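Local coordinates for protein purine phosphoribosyltransferase (Pyrococcus horikoshii, PDB 1VDM) that probably acts as a glycosyltransferase of the type I phosphoribosyltransferase family, moving a phosphoribosyl group in purine metabolism, at residues T7-A19 against L38-D50. Sequence-based numbering, arbitrary orientation.
Sequences TWWQVDRAIFALA and LIPAVRLSHILGD
I39 meets the helix of 8-19 through its CG2 methyl, which lies at the edge of the W8 ring, 4.0 Å from CZ3, with V11 CG1 a little farther off. The indole N-H of W8 is turned to D12 of a second subunit, so the ring joins an intramolecular contact to an assembly interface. At P40 the helices come close: I15 CD1 rests 3.6 Å from P40 CA, and with R43, L44 and I47 the proline forms the hole that receives I15 as a knob. This is classical helix packing, at a crossing angle of -50° and an axis separation of 10.2 Å. It illustrates how the phosphoribosyltransferase fold is layered: helix 38-47 follows strand 29-33 of the central sheet, sets P40 and L44 against V89 of strand 85-90, and carries helix 8-23 on its other side. R43 CB packs against I15 CD1, and bends at chi2 and chi3 bring NH1 to D12 OD1, a 2.6 Å salt bridge; the oxygen is met from above the carboxylate plane, whereas it lies near the guanidinium plane. NH2 also approaches F16 CZ, ring and guanidinium planes being 80° apart. A leucine here would probably leave the buried D12 OD1 without its charged mate and open a gap beside the F16 ring. L44 CD2 reaches I15 CG2 and A19. I47, with CG1 anti to its carbonyl carbon (chi1 -54°), sends CD1 between I15 CG2 (3.7 Å) and F16 CE1, while CG2 presses on A19 CB at 3.7 Å. Beyond the helix, L48 CD2 lies 3.9 Å from A19 O.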
ATOM      1  N   THR G   7      16.423  -8.050 -27.639  1.00 27.38           N
ATOM      2  CA  THR G   7      15.934  -7.689 -26.294  1.00 26.03           C
ATOM      3  C   THR G   7      14.411  -7.543 -26.303  1.00 25.37           C
ATOM      4  O   THR G   7      13.796  -7.466 -27.369  1.00 27.14           O
ATOM      5  CB  THR G   7      16.478  -6.342 -25.814  1.00 22.59           C
ATOM      6  OG1 THR G   7      15.887  -5.294 -26.587  1.00 21.65           O
ATOM      7  CG2 THR G   7      17.970  -6.292 -25.938  1.00 21.74           C
ATOM      8  N   TRP G   8      13.802  -7.507 -25.121  1.00 25.26           N
ATOM      9  CA  TRP G   8      12.345  -7.338 -25.044  1.00 23.53           C
ATOM     10  C   TRP G   8      11.951  -5.940 -25.532  1.00 22.97           C
ATOM     11  O   TRP G   8      10.903  -5.780 -26.142  1.00 23.55           O
ATOM     12  CB  TRP G   8      11.823  -7.549 -23.612  1.00 21.92           C
ATOM     13  CG  TRP G   8      11.522  -8.971 -23.261  1.00 21.26           C
ATOM     14  CD1 TRP G   8      12.195  -9.751 -22.364  1.00 22.95           C
ATOM     15  CD2 TRP G   8      10.477  -9.790 -23.797  1.00 21.11           C
ATOM     16  NE1 TRP G   8      11.638 -11.003 -22.310  1.00 22.91           N
ATOM     17  CE2 TRP G   8      10.583 -11.059 -23.179  1.00 22.55           C
ATOM     18  CE3 TRP G   8       9.464  -9.581 -24.740  1.00 21.78           C
ATOM     19  CZ2 TRP G   8       9.715 -12.114 -23.472  1.00 21.67           C
ATOM     20  CZ3 TRP G   8       8.600 -10.632 -25.036  1.00 21.19           C
ATOM     21  CH2 TRP G   8       8.733 -11.885 -24.401  1.00 22.30           C
ATOM     22  N   TRP G   9      12.794  -4.942 -25.269  1.00 21.23           N
ATOM     23  CA  TRP G   9      12.489  -3.587 -25.713  1.00 23.55           C
ATOM     24  C   TRP G   9      12.534  -3.559 -27.246  1.00 25.39           C
ATOM     25  O   TRP G   9      11.739  -2.846 -27.881  1.00 26.21           O
ATOM     26  CB  TRP G   9      13.473  -2.562 -25.129  1.00 21.57           C
ATOM     27  CG  TRP G   9      13.129  -1.093 -25.393  1.00 24.54           C
ATOM     28  CD1 TRP G   9      14.021  -0.072 -25.552  1.00 25.69           C
ATOM     29  CD2 TRP G   9      11.817  -0.496 -25.517  1.00 22.70           C
ATOM     30  NE1 TRP G   9      13.358   1.114 -25.775  1.00 25.37           N
ATOM     31  CE2 TRP G   9      12.008   0.883 -25.760  1.00 23.25           C
ATOM     32  CE3 TRP G   9      10.507  -0.996 -25.449  1.00 23.09           C
ATOM     33  CZ2 TRP G   9      10.940   1.774 -25.939  1.00 20.70           C
ATOM     34  CZ3 TRP G   9       9.449  -0.117 -25.630  1.00 21.72           C
ATOM     35  CH2 TRP G   9       9.673   1.259 -25.873  1.00 22.46           C
ATOM     36  N   GLN G  10      13.448  -4.340 -27.834  1.00 24.04           N
ATOM     37  CA  GLN G  10      13.537  -4.418 -29.283  1.00 25.68           C
ATOM     38  C   GLN G  10      12.263  -5.051 -29.811  1.00 26.90           C
ATOM     39  O   GLN G  10      11.740  -4.635 -30.843  1.00 26.35           O
ATOM     40  CB  GLN G  10      14.747  -5.250 -29.737  1.00 26.23           C
ATOM     41  CG  GLN G  10      16.078  -4.505 -29.694  1.00 28.39           C
ATOM     42  CD  GLN G  10      17.246  -5.369 -30.130  1.00 28.37           C
ATOM     43  OE1 GLN G  10      17.504  -6.422 -29.542  1.00 30.38           O
ATOM     44  NE2 GLN G  10      17.964  -4.925 -31.167  1.00 25.27           N
ATOM     45  N   VAL G  11      11.748  -6.052 -29.109  1.00 26.30           N
ATOM     46  CA  VAL G  11      10.525  -6.699 -29.563  1.00 27.62           C
ATOM     47  C   VAL G  11       9.296  -5.799 -29.364  1.00 29.04           C
ATOM     48  O   VAL G  11       8.387  -5.788 -30.199  1.00 30.20           O
ATOM     49  CB  VAL G  11      10.313  -8.067 -28.854  1.00 28.16           C
ATOM     50  CG1 VAL G  11       8.951  -8.642 -29.208  1.00 25.32           C
ATOM     51  CG2 VAL G  11      11.401  -9.038 -29.289  1.00 24.46           C
ATOM     52  N   ASP G  12       9.266  -5.039 -28.271  1.00 28.94           N
ATOM     53  CA  ASP G  12       8.139  -4.143 -28.023  1.00 29.90           C
ATOM     54  C   ASP G  12       8.097  -3.035 -29.082  1.00 29.27           C
ATOM     55  O   ASP G  12       7.056  -2.788 -29.689  1.00 30.42           O
ATOM     56  CB  ASP G  12       8.214  -3.527 -26.617  1.00 31.70           C
ATOM     57  CG  ASP G  12       7.348  -4.268 -25.602  1.00 33.51           C
ATOM     58  OD1 ASP G  12       6.307  -4.840 -25.993  1.00 34.93           O
ATOM     59  OD2 ASP G  12       7.699  -4.261 -24.406  1.00 38.47           O
ATOM     60  N   ARG G  13       9.225  -2.376 -29.308  1.00 27.04           N
ATOM     61  CA  ARG G  13       9.277  -1.325 -30.314  1.00 28.79           C
ATOM     62  C   ARG G  13       8.927  -1.845 -31.713  1.00 30.12           C
ATOM     63  O   ARG G  13       8.276  -1.150 -32.505  1.00 30.25           O
ATOM     64  CB  ARG G  13      10.655  -0.679 -30.342  1.00 26.62           C
ATOM     65  CG  ARG G  13      10.910   0.237 -29.185  1.00 26.37           C
ATOM     66  CD  ARG G  13      12.255   0.892 -29.342  1.00 28.05           C
ATOM     67  NE  ARG G  13      13.351   0.038 -28.900  1.00 27.99           N
ATOM     68  CZ  ARG G  13      14.628   0.387 -28.957  1.00 29.44           C
ATOM     69  NH1 ARG G  13      14.978   1.568 -29.450  1.00 29.47           N
ATOM     70  NH2 ARG G  13      15.554  -0.422 -28.475  1.00 29.81           N
ATOM     71  N   ALA G  14       9.356  -3.067 -32.010  1.00 31.68           N
ATOM     72  CA  ALA G  14       9.083  -3.672 -33.304  1.00 32.14           C
ATOM     73  C   ALA G  14       7.595  -3.936 -33.438  1.00 33.40           C
ATOM     74  O   ALA G  14       7.012  -3.727 -34.502  1.00 33.20           O
ATOM     75  CB  ALA G  14       9.855  -4.978 -33.451  1.00 30.49           C
ATOM     76  N   ILE G  15       6.984  -4.415 -32.358  1.00 34.81           N
ATOM     77  CA  ILE G  15       5.558  -4.706 -32.368  1.00 34.78           C
ATOM     78  C   ILE G  15       4.742  -3.424 -32.501  1.00 36.60           C
ATOM     79  O   ILE G  15       3.725  -3.409 -33.185  1.00 37.24           O
ATOM     80  CB  ILE G  15       5.129  -5.438 -31.083  1.00 35.97           C
ATOM     81  CG1 ILE G  15       5.686  -6.856 -31.087  1.00 33.42           C
ATOM     82  CG2 ILE G  15       3.605  -5.475 -30.978  1.00 35.09           C
ATOM     83  CD1 ILE G  15       5.333  -7.632 -29.842  1.00 35.31           C
ATOM     84  N   PHE G  16       5.189  -2.354 -31.848  1.00 37.77           N
ATOM     85  CA  PHE G  16       4.479  -1.079 -31.922  1.00 38.90           C
ATOM     86  C   PHE G  16       4.521  -0.520 -33.337  1.00 36.53           C
ATOM     87  O   PHE G  16       3.528   0.036 -33.822  1.00 35.23           O
ATOM     88  CB  PHE G  16       5.058  -0.054 -30.923  1.00 41.31           C
ATOM     89  CG  PHE G  16       4.440  -0.137 -29.543  1.00 45.38           C
ATOM     90  CD1 PHE G  16       3.070   0.081 -29.362  1.00 46.60           C
ATOM     91  CD2 PHE G  16       5.215  -0.470 -28.425  1.00 46.49           C
ATOM     92  CE1 PHE G  16       2.476  -0.038 -28.084  1.00 45.13           C
ATOM     93  CE2 PHE G  16       4.632  -0.591 -27.149  1.00 46.03           C
ATOM     94  CZ  PHE G  16       3.258  -0.374 -26.983  1.00 44.62           C
ATOM     95  N   ALA G  17       5.665  -0.683 -33.997  1.00 35.67           N
ATOM     96  CA  ALA G  17       5.842  -0.211 -35.369  1.00 34.83           C
ATOM     97  C   ALA G  17       4.911  -0.977 -36.308  1.00 35.10           C
ATOM     98  O   ALA G  17       4.261  -0.397 -37.175  1.00 34.86           O
ATOM     99  CB  ALA G  17       7.294  -0.394 -35.798  1.00 31.57           C
ATOM    100  N   LEU G  18       4.847  -2.286 -36.130  1.00 36.69           N
ATOM    101  CA  LEU G  18       3.992  -3.113 -36.957  1.00 37.63           C
ATOM    102  C   LEU G  18       2.542  -2.697 -36.762  1.00 39.38           C
ATOM    103  O   LEU G  18       1.790  -2.582 -37.723  1.00 39.83           O
ATOM    104  CB  LEU G  18       4.176  -4.593 -36.590  1.00 37.12           C
ATOM    105  CG  LEU G  18       5.573  -5.145 -36.891  1.00 38.88           C
ATOM    106  CD1 LEU G  18       5.796  -6.475 -36.171  1.00 39.20           C
ATOM    107  CD2 LEU G  18       5.732  -5.313 -38.399  1.00 39.47           C
ATOM    108  N   ALA G  19       2.155  -2.475 -35.510  1.00 41.06           N
ATOM    109  CA  ALA G  19       0.790  -2.068 -35.181  1.00 41.70           C
ATOM    110  C   ALA G  19       0.349  -0.858 -35.991  1.00 43.61           C
ATOM    111  O   ALA G  19      -0.697  -0.892 -36.629  1.00 45.18           O
ATOM    112  CB  ALA G  19       0.677  -1.759 -33.699  1.00 41.22           C
ATOM    113  N   LEU G  38       3.216 -16.480 -31.017  1.00 34.83           N
ATOM    114  CA  LEU G  38       2.201 -16.044 -30.070  1.00 36.11           C
ATOM    115  C   LEU G  38       2.594 -14.811 -29.246  1.00 37.80           C
ATOM    116  O   LEU G  38       1.725 -14.144 -28.689  1.00 39.45           O
ATOM    117  CB  LEU G  38       1.803 -17.200 -29.137  1.00 34.76           C
ATOM    118  CG  LEU G  38       1.115 -18.406 -29.799  1.00 33.92           C
ATOM    119  CD1 LEU G  38       0.753 -19.450 -28.749  1.00 30.63           C
ATOM    120  CD2 LEU G  38      -0.134 -17.950 -30.541  1.00 33.29           C
ATOM    121  N   ILE G  39       3.884 -14.497 -29.157  1.00 38.15           N
ATOM    122  CA  ILE G  39       4.241 -13.322 -28.394  1.00 38.24           C
ATOM    123  C   ILE G  39       3.774 -12.073 -29.120  1.00 37.79           C
ATOM    124  O   ILE G  39       2.969 -11.297 -28.622  1.00 38.21           O
ATOM    125  CB  ILE G  39       5.762 -13.297 -28.237  1.00 38.76           C
ATOM    126  CG1 ILE G  39       6.176 -14.062 -26.978  1.00 38.76           C
ATOM    127  CG2 ILE G  39       6.248 -11.843 -28.086  1.00 38.76           C
ATOM    128  CD1 ILE G  39       6.056 -15.577 -27.154  1.00 38.76           C
ATOM    129  N   PRO G  40       4.244 -11.847 -30.363  1.00 37.31           N
ATOM    130  CA  PRO G  40       3.789 -10.662 -31.098  1.00 38.02           C
ATOM    131  C   PRO G  40       2.268 -10.703 -31.318  1.00 38.05           C
ATOM    132  O   PRO G  40       1.603  -9.667 -31.301  1.00 38.22           O
ATOM    133  CB  PRO G  40       4.550 -10.749 -32.424  1.00 37.47           C
ATOM    134  CG  PRO G  40       5.740 -11.607 -32.104  1.00 37.51           C
ATOM    135  CD  PRO G  40       5.154 -12.652 -31.196  1.00 36.78           C
ATOM    136  N   ALA G  41       1.738 -11.909 -31.519  1.00 38.26           N
ATOM    137  CA  ALA G  41       0.313 -12.112 -31.756  1.00 38.54           C
ATOM    138  C   ALA G  41      -0.556 -11.582 -30.619  1.00 38.46           C
ATOM    139  O   ALA G  41      -1.459 -10.780 -30.848  1.00 38.38           O
ATOM    140  CB  ALA G  41       0.027 -13.588 -31.978  1.00 38.85           C
ATOM    141  N   VAL G  42      -0.288 -12.041 -29.399  1.00 38.42           N
ATOM    142  CA  VAL G  42      -1.043 -11.603 -28.231  1.00 37.93           C
ATOM    143  C   VAL G  42      -0.966 -10.084 -28.099  1.00 38.95           C
ATOM    144  O   VAL G  42      -1.987  -9.425 -27.943  1.00 39.62           O
ATOM    145  CB  VAL G  42      -0.513 -12.273 -26.925  1.00 37.78           C
ATOM    146  CG1 VAL G  42      -1.012 -11.528 -25.700  1.00 35.35           C
ATOM    147  CG2 VAL G  42      -0.991 -13.709 -26.865  1.00 34.99           C
ATOM    148  N   ARG G  43       0.244  -9.540 -28.167  1.00 37.70           N
ATOM    149  CA  ARG G  43       0.434  -8.103 -28.063  1.00 38.40           C
ATOM    150  C   ARG G  43      -0.352  -7.348 -29.140  1.00 39.68           C
ATOM    151  O   ARG G  43      -1.012  -6.348 -28.839  1.00 39.11           O
ATOM    152  CB  ARG G  43       1.921  -7.759 -28.145  1.00 37.76           C
ATOM    153  CG  ARG G  43       2.673  -7.968 -26.837  1.00 39.21           C
ATOM    154  CD  ARG G  43       3.330  -6.667 -26.393  1.00 38.29           C
ATOM    155  NE  ARG G  43       2.346  -5.586 -26.378  1.00 39.36           N
ATOM    156  CZ  ARG G  43       2.648  -4.295 -26.382  1.00 37.48           C
ATOM    157  NH1 ARG G  43       3.914  -3.911 -26.395  1.00 39.73           N
ATOM    158  NH2 ARG G  43       1.680  -3.389 -26.393  1.00 39.84           N
ATOM    159  N   LEU G  44      -0.302  -7.824 -30.383  1.00 40.87           N
ATOM    160  CA  LEU G  44      -1.035  -7.169 -31.464  1.00 42.29           C
ATOM    161  C   LEU G  44      -2.551  -7.291 -31.263  1.00 43.07           C
ATOM    162  O   LEU G  44      -3.314  -6.408 -31.664  1.00 43.69           O
ATOM    163  CB  LEU G  44      -0.637  -7.758 -32.825  1.00 41.52           C
ATOM    164  CG  LEU G  44       0.734  -7.361 -33.386  1.00 41.80           C
ATOM    165  CD1 LEU G  44       1.018  -8.167 -34.654  1.00 39.48           C
ATOM    166  CD2 LEU G  44       0.777  -5.867 -33.682  1.00 38.84           C
ATOM    167  N   SER G  45      -2.986  -8.386 -30.648  1.00 43.83           N
ATOM    168  CA  SER G  45      -4.410  -8.579 -30.390  1.00 45.85           C
ATOM    169  C   SER G  45      -4.914  -7.463 -29.468  1.00 47.32           C
ATOM    170  O   SER G  45      -6.007  -6.937 -29.660  1.00 48.02           O
ATOM    171  CB  SER G  45      -4.660  -9.930 -29.728  1.00 45.70           C
ATOM    172  OG  SER G  45      -6.042 -10.109 -29.483  1.00 46.66           O
ATOM    173  N   HIS G  46      -4.101  -7.115 -28.473  1.00 47.60           N
ATOM    174  CA  HIS G  46      -4.424  -6.062 -27.516  1.00 47.92           C
ATOM    175  C   HIS G  46      -4.309  -4.674 -28.154  1.00 48.51           C
ATOM    176  O   HIS G  46      -5.259  -3.898 -28.129  1.00 49.85           O
ATOM    177  CB  HIS G  46      -3.481  -6.143 -26.304  1.00 48.00           C
ATOM    178  CG  HIS G  46      -3.779  -7.278 -25.373  1.00 47.62           C
ATOM    179  ND1 HIS G  46      -4.817  -7.245 -24.467  1.00 48.58           N
ATOM    180  CD2 HIS G  46      -3.173  -8.479 -25.205  1.00 47.97           C
ATOM    181  CE1 HIS G  46      -4.837  -8.375 -23.780  1.00 48.18           C
ATOM    182  NE2 HIS G  46      -3.850  -9.140 -24.208  1.00 47.74           N
ATOM    183  N   ILE G  47      -3.145  -4.378 -28.734  1.00 48.69           N
ATOM    184  CA  ILE G  47      -2.876  -3.088 -29.369  1.00 46.91           C
ATOM    185  C   ILE G  47      -3.847  -2.683 -30.478  1.00 49.15           C
ATOM    186  O   ILE G  47      -4.028  -1.496 -30.739  1.00 50.52           O
ATOM    187  CB  ILE G  47      -1.455  -3.042 -29.965  1.00 44.29           C
ATOM    188  CG1 ILE G  47      -0.422  -3.406 -28.901  1.00 43.19           C
ATOM    189  CG2 ILE G  47      -1.158  -1.645 -30.488  1.00 44.84           C
ATOM    190  CD1 ILE G  47       1.009  -3.338 -29.395  1.00 42.03           C
ATOM    191  N   LEU G  48      -4.468  -3.653 -31.134  1.00 50.23           N
ATOM    192  CA  LEU G  48      -5.389  -3.340 -32.218  1.00 52.29           C
ATOM    193  C   LEU G  48      -6.874  -3.405 -31.848  1.00 54.55           C
ATOM    194  O   LEU G  48      -7.719  -3.664 -32.709  1.00 56.36           O
ATOM    195  CB  LEU G  48      -5.119  -4.263 -33.407  1.00 50.70           C
ATOM    196  CG  LEU G  48      -3.751  -4.127 -34.082  1.00 49.49           C
ATOM    197  CD1 LEU G  48      -3.627  -5.184 -35.161  1.00 48.99           C
ATOM    198  CD2 LEU G  48      -3.588  -2.737 -34.678  1.00 48.53           C
ATOM    199  N   GLY G  49      -7.194  -3.176 -30.576  1.00 55.88           N
ATOM    200  CA  GLY G  49      -8.584  -3.205 -30.155  1.00 57.48           C
ATOM    201  C   GLY G  49      -9.147  -4.583 -29.851  1.00 58.66           C
ATOM    202  O   GLY G  49     -10.236  -4.934 -30.309  1.00 59.30           O
ATOM    203  N   ASP G  50      -8.410  -5.357 -29.063  1.00 59.60           N
ATOM    204  CA  ASP G  50      -8.823  -6.705 -28.685  1.00 60.81           C
ATOM    205  C   ASP G  50      -9.528  -7.486 -29.785  1.00 59.67           C
ATOM    206  O   ASP G  50     -10.601  -8.046 -29.558  1.00 60.42           O
ATOM    207  CB  ASP G  50      -9.722  -6.667 -27.442  1.00 62.48           C
ATOM    208  CG  ASP G  50      -8.939  -6.441 -26.155  1.00 66.31           C
ATOM    209  OD1 ASP G  50      -9.564  -6.457 -25.069  1.00 68.54           O
ATOM    210  OD2 ASP G  50      -7.703  -6.249 -26.225  1.00 65.94           O
TER